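Local coordinates for protein malate dehydrogenase (Entamoeba histolytica, PDB 3I0P) that probably catalyses the NAD-dependent interconversion of malate and oxaloacetate, binding NAD in a pocket to which both subunits of its dimer contribute, at residues R36-A41 with F92-G97; A152-D157 with S242-G247. All blocks are in the same frame, centred on the assembly; numbering follows the deposited sequence.

Contact 1: residues R36-A41 with F92-G97; sequences RDTLIA and FGHVNG
His-94 sets its imidazole ring against two side chains of neighbouring residues on helix 29-45, Thr-38 and Leu-39. The hydroxyl of Thr-38 sits at the ring's edge, near its plane, with OG1 3.1 Å from CD2 of His-94. This is van der Waals packing rather than a hydrogen bond. The other branch of Thr-38 lies farther back along the histidine side chain, its CG2 3.6 Å from CB of His-94, so both ends of the threonine fork touch the same partner. Leu-39 reaches the ring by a different route. Its side chain does not set out toward the facing helix, but with CG anti to the carbonyl carbon (chi1 -68°), CD1 continues the extended chain and the other methyl, CD2, branches off to within 3.7 Å of NE2 of His-94, meeting the ring obliquely. The two side chains run at about a right angle to each other. His-94 NE2 is nevertheless hydrogen-bonded elsewhere, and the ring also meets that of Tyr-59, with planes inclined by about 55°.

The backbones come closest between Thr-38 and His-94, whose CA atoms are 6.6 Å apart. Just before Thr-38 in the sequence, Asp-37 OD1 takes the NE hydrogen of Arg-36 in a salt bridge of 2.9 Å that lies in the guanidinium plane. On the other helix Phe-92 occupies the N-cap position, and its carbonyl O accepts the amide of Asn-96. The contact is therefore buried helix-to-helix packing at the N-terminal end of helix 93-111, the helix that links the parallel neighbours 83-87 and 113-121 of the mixed sheet in a beta-alpha-beta crossover.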
# COMPACT_ATOMS: atom_id res chain seq x y z
N ARG A 36 12.53 22.42 10.53
CA ARG A 36 11.46 23.07 11.25
C ARG A 36 10.18 23.08 10.42
O ARG A 36 9.09 22.97 10.98
CB ARG A 36 11.87 24.46 11.75
CG ARG A 36 11.87 25.56 10.70
CD ARG A 36 10.53 26.28 10.64
NE ARG A 36 10.52 27.20 9.51
CZ ARG A 36 10.91 28.47 9.58
NH1 ARG A 36 11.34 28.96 10.73
NH2 ARG A 36 10.87 29.24 8.51
N ASP A 37 10.30 23.20 9.09
CA ASP A 37 9.14 23.15 8.20
C ASP A 37 8.40 21.82 8.32
O ASP A 37 7.18 21.79 8.43
CB ASP A 37 9.53 23.37 6.74
CG ASP A 37 9.71 24.83 6.38
OD1 ASP A 37 9.49 25.73 7.22
OD2 ASP A 37 10.08 25.09 5.21
N THR A 38 9.15 20.72 8.33
CA THR A 38 8.50 19.41 8.39
C THR A 38 8.10 19.07 9.82
O THR A 38 7.17 18.29 10.02
CB THR A 38 9.30 18.24 7.73
OG1 THR A 38 9.66 17.29 8.72
CG2 THR A 38 10.52 18.71 6.99
N LEU A 39 8.78 19.64 10.80
CA LEU A 39 8.33 19.49 12.19
C LEU A 39 7.04 20.27 12.43
O LEU A 39 6.06 19.69 12.90
CB LEU A 39 9.42 19.84 13.20
CG LEU A 39 10.59 18.85 13.21
CD1 LEU A 39 11.52 19.10 14.38
CD2 LEU A 39 10.05 17.42 13.26
N ILE A 40 7.02 21.56 12.08
CA ILE A 40 5.80 22.35 12.24
C ILE A 40 4.62 21.78 11.42
O ILE A 40 3.49 21.80 11.90
CB ILE A 40 6.00 23.88 11.95
CG1 ILE A 40 4.82 24.69 12.50
CG2 ILE A 40 6.17 24.15 10.46
CD1 ILE A 40 4.86 24.93 13.97
N ALA A 41 4.89 21.28 10.22
CA ALA A 41 3.91 20.56 9.42
C ALA A 41 3.22 19.47 10.21
O ALA A 41 2.00 19.29 10.08
CB ALA A 41 4.55 19.97 8.18
N PHE A 92 19.77 14.99 9.17
CA PHE A 92 18.35 14.97 9.48
C PHE A 92 17.58 14.27 8.37
O PHE A 92 17.78 14.57 7.19
CB PHE A 92 17.79 16.37 9.52
CG PHE A 92 18.32 17.23 10.61
CD1 PHE A 92 17.88 17.06 11.93
CD2 PHE A 92 19.18 18.28 10.32
CE1 PHE A 92 18.34 17.90 12.94
CE2 PHE A 92 19.64 19.13 11.31
CZ PHE A 92 19.22 18.94 12.63
N GLY A 93 16.67 13.37 8.75
CA GLY A 93 15.81 12.73 7.77
C GLY A 93 15.05 13.76 6.95
O GLY A 93 14.82 13.55 5.76
N HIS A 94 14.68 14.86 7.59
CA HIS A 94 13.92 15.94 6.96
C HIS A 94 14.74 16.62 5.90
O HIS A 94 14.21 17.02 4.86
CB HIS A 94 13.48 16.98 7.99
CG HIS A 94 13.28 16.42 9.36
ND1 HIS A 94 14.32 16.22 10.24
CD2 HIS A 94 12.16 15.98 9.99
CE1 HIS A 94 13.85 15.71 11.36
NE2 HIS A 94 12.54 15.55 11.24
N VAL A 95 16.05 16.72 6.15
CA VAL A 95 16.98 17.27 5.16
C VAL A 95 17.09 16.31 3.98
O VAL A 95 16.89 16.71 2.83
CB VAL A 95 18.36 17.59 5.80
CG1 VAL A 95 19.41 17.88 4.73
CG2 VAL A 95 18.23 18.76 6.77
N ASN A 96 17.39 15.04 4.26
CA ASN A 96 17.53 14.03 3.21
C ASN A 96 16.20 13.86 2.45
O ASN A 96 16.17 13.84 1.21
CB ASN A 96 18.03 12.70 3.79
CG ASN A 96 19.42 12.82 4.45
OD1 ASN A 96 20.36 13.34 3.86
ND2 ASN A 96 19.53 12.35 5.69
N GLY A 97 15.11 13.77 3.22
CA GLY A 97 13.78 13.62 2.66
C GLY A 97 13.36 14.74 1.71
O GLY A 97 12.86 14.47 0.61

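Contact 2: residues A152-D157 with S242-G247; sequences AATFGD and SGSHKG. With NAD (nicotinamide-adenine-dinucleotide), chain B.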
# COMPACT_ATOMS: atom_id res chain seq x y z
N ALA A 152 5.57 -7.19 15.23
CA ALA A 152 5.71 -8.62 14.98
C ALA A 152 5.11 -9.03 13.65
O ALA A 152 4.00 -8.59 13.30
CB ALA A 152 5.06 -9.43 16.09
N ALA A 153 5.84 -9.87 12.92
CA ALA A 153 5.33 -10.55 11.73
C ALA A 153 4.06 -11.34 12.06
O ALA A 153 3.72 -11.51 13.23
CB ALA A 153 6.39 -11.49 11.18
N THR A 154 3.35 -11.81 11.03
CA THR A 154 2.19 -12.67 11.24
C THR A 154 2.67 -14.03 11.74
O THR A 154 3.53 -14.66 11.10
CB THR A 154 1.33 -12.83 9.96
OG1 THR A 154 0.94 -11.53 9.49
CG2 THR A 154 0.09 -13.65 10.23
N PHE A 155 2.12 -14.45 12.88
CA PHE A 155 2.52 -15.67 13.62
C PHE A 155 3.79 -15.46 14.45
O PHE A 155 4.38 -16.42 14.95
CB PHE A 155 2.67 -16.91 12.71
CG PHE A 155 1.45 -17.20 11.86
CD1 PHE A 155 0.16 -17.01 12.35
CD2 PHE A 155 1.61 -17.70 10.56
CE1 PHE A 155 -0.96 -17.28 11.56
CE2 PHE A 155 0.50 -17.98 9.76
CZ PHE A 155 -0.79 -17.76 10.26
N GLY A 156 4.20 -14.19 14.61
CA GLY A 156 5.44 -13.85 15.32
C GLY A 156 5.19 -13.45 16.75
O GLY A 156 4.08 -13.01 17.09
N ASP A 157 6.20 -13.60 17.60
CA ASP A 157 6.08 -13.37 19.05
C ASP A 157 7.20 -12.44 19.53
O ASP A 157 7.62 -12.48 20.69
CB ASP A 157 6.12 -14.71 19.79
CG ASP A 157 5.44 -14.66 21.17
OD1 ASP A 157 4.48 -13.87 21.34
OD2 ASP A 157 5.85 -15.42 22.07
N SER A 242 -8.56 -11.60 10.05
CA SER A 242 -8.87 -10.18 10.07
C SER A 242 -8.00 -9.40 9.07
O SER A 242 -8.21 -8.20 8.88
CB SER A 242 -8.73 -9.61 11.49
OG SER A 242 -7.48 -9.96 12.04
N GLY A 243 -7.04 -10.09 8.45
CA GLY A 243 -6.19 -9.50 7.41
C GLY A 243 -4.75 -9.21 7.80
O GLY A 243 -4.04 -8.49 7.08
N SER A 244 -4.30 -9.78 8.92
CA SER A 244 -2.95 -9.57 9.46
C SER A 244 -1.84 -9.64 8.43
O SER A 244 -0.96 -8.79 8.40
CB SER A 244 -2.65 -10.61 10.54
OG SER A 244 -1.29 -10.53 10.94
N HIS A 245 -1.89 -10.69 7.61
CA HIS A 245 -0.87 -10.96 6.60
C HIS A 245 -0.68 -9.81 5.62
O HIS A 245 0.42 -9.60 5.09
CB HIS A 245 -1.18 -12.26 5.85
CG HIS A 245 -2.55 -12.32 5.26
ND1 HIS A 245 -3.70 -12.33 6.03
CD2 HIS A 245 -2.96 -12.39 3.97
CE1 HIS A 245 -4.76 -12.38 5.24
NE2 HIS A 245 -4.34 -12.43 3.98
N LYS A 246 -1.75 -9.05 5.39
CA LYS A 246 -1.69 -7.92 4.48
C LYS A 246 -0.86 -6.76 5.05
O LYS A 246 0.13 -6.36 4.43
CB LYS A 246 -3.10 -7.50 4.03
CG LYS A 246 -3.83 -8.62 3.28
CD LYS A 246 -5.23 -8.26 2.89
CE LYS A 246 -5.81 -9.33 1.97
NZ LYS A 246 -7.03 -8.85 1.25
N GLY A 247 -1.23 -6.24 6.21
CA GLY A 247 -0.46 -5.18 6.86
C GLY A 247 1.00 -5.59 7.01
O GLY A 247 1.92 -4.81 6.74
PA NAD B . -5.33 -13.21 0.61
O1A NAD B . -5.46 -14.65 0.17
O2A NAD B . -6.03 -12.79 1.87
O5B NAD B . -3.76 -12.92 0.76
C5B NAD B . -2.86 -13.27 -0.31
C4B NAD B . -1.48 -12.62 -0.16
O4B NAD B . -1.05 -12.60 1.21
C3B NAD B . -0.40 -13.37 -0.90
O3B NAD B . 0.61 -12.43 -1.32
C2B NAD B . 0.17 -14.31 0.14
O2B NAD B . 1.52 -14.67 -0.15
C1B NAD B . 0.09 -13.46 1.39
N9A NAD B . -0.04 -14.22 2.67
C8A NAD B . -1.05 -15.02 3.03
N7A NAD B . -0.80 -15.49 4.27
C5A NAD B . 0.37 -14.96 4.69
C6A NAD B . 1.14 -15.07 5.86
N6A NAD B . 0.74 -15.84 6.89
N1A NAD B . 2.31 -14.39 5.96
C2A NAD B . 2.74 -13.62 4.95
N3A NAD B . 2.02 -13.50 3.82
C4A NAD B . 0.84 -14.16 3.67
O3 NAD B . -5.71 -12.19 -0.59
PN NAD B . -7.17 -11.90 -1.26
O1N NAD B . -7.52 -10.46 -0.95
O2N NAD B . -8.13 -13.01 -0.94
O5D NAD B . -6.88 -11.99 -2.83
C5D NAD B . -6.81 -13.25 -3.50
C4D NAD B . -6.68 -13.05 -5.01
O4D NAD B . -7.85 -12.41 -5.53
C3D NAD B . -5.51 -12.16 -5.38
O3D NAD B . -4.69 -12.88 -6.31
C2D NAD B . -6.13 -10.89 -5.98
O2D NAD B . -5.40 -10.30 -7.07
C1D NAD B . -7.46 -11.41 -6.47
N1N NAD B . -8.44 -10.34 -6.62
C2N NAD B . -8.70 -9.88 -7.86
C3N NAD B . -9.64 -8.85 -8.04
C7N NAD B . -9.94 -8.32 -9.42
O7N NAD B . -10.77 -7.43 -9.53
N7N NAD B . -9.31 -8.83 -10.47
C4N NAD B . -10.30 -8.32 -6.93
C5N NAD B . -10.00 -8.82 -5.66
C6N NAD B . -9.06 -9.84 -5.53
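The adenine end of an NAD pocket at the dimer interface is where the loop 152-157 meets the start of helix 244-259. Thr-154 OG1 donates a hydrogen bond of 2.8 Å to Ser-244 OG, which in turn is hydrogen-bonded to the carbonyl of Gly-237, placing the serine hydroxyl between two partners. The threonine stands at the second position of a type II beta turn running from Ala-153 to Gly-156. Its CG2, anti to the backbone N, lies over the centre of the Phe-155 ring, 3.9 Å above the plane, while CE2 of that ring is 3.6 Å from N6A of the adenine.

Gly-243 is the N-cap of the helix, and the first turn beyond it faces the cofactor. His-245 lays CB 3.3 Å from C5A of the adenine, and its NE2 points almost straight at a phosphate oxygen, bonding O2A at 2.7 Å with an N-H...O angle of 172°. From the next residue an extended lysine chain brings Lys-246 NZ to O1N of the second phosphate, at 2.8 Å; the carbonyls of Ala-183, Ser-185 and Ile-186 of the second subunit also accept from it, four acceptors with O1N for three N-H groups, so the bonds are probably shared.

Contacts 1 and 2 are independent pieces of one chain, closed in series, with centres 31 Å apart and nearest atoms about 22 Å apart. Each lies near an NAD, but not the same copy. The His-94 side chain of contact 1 is about 8 Å from one bound cofactor, whereas contact 2 touches another directly, with hydrogen bonds from His-245 and Lys-246 and packing from Phe-155. The cofactor at contact 2 is also hydrogen-bonded to residues of the second subunit, among them Asp-181, Arg-191 and Glu-330. If the dimer is symmetric, each cofactor site would thus combine the 152-157/242-247 region of one chain with the body of the other.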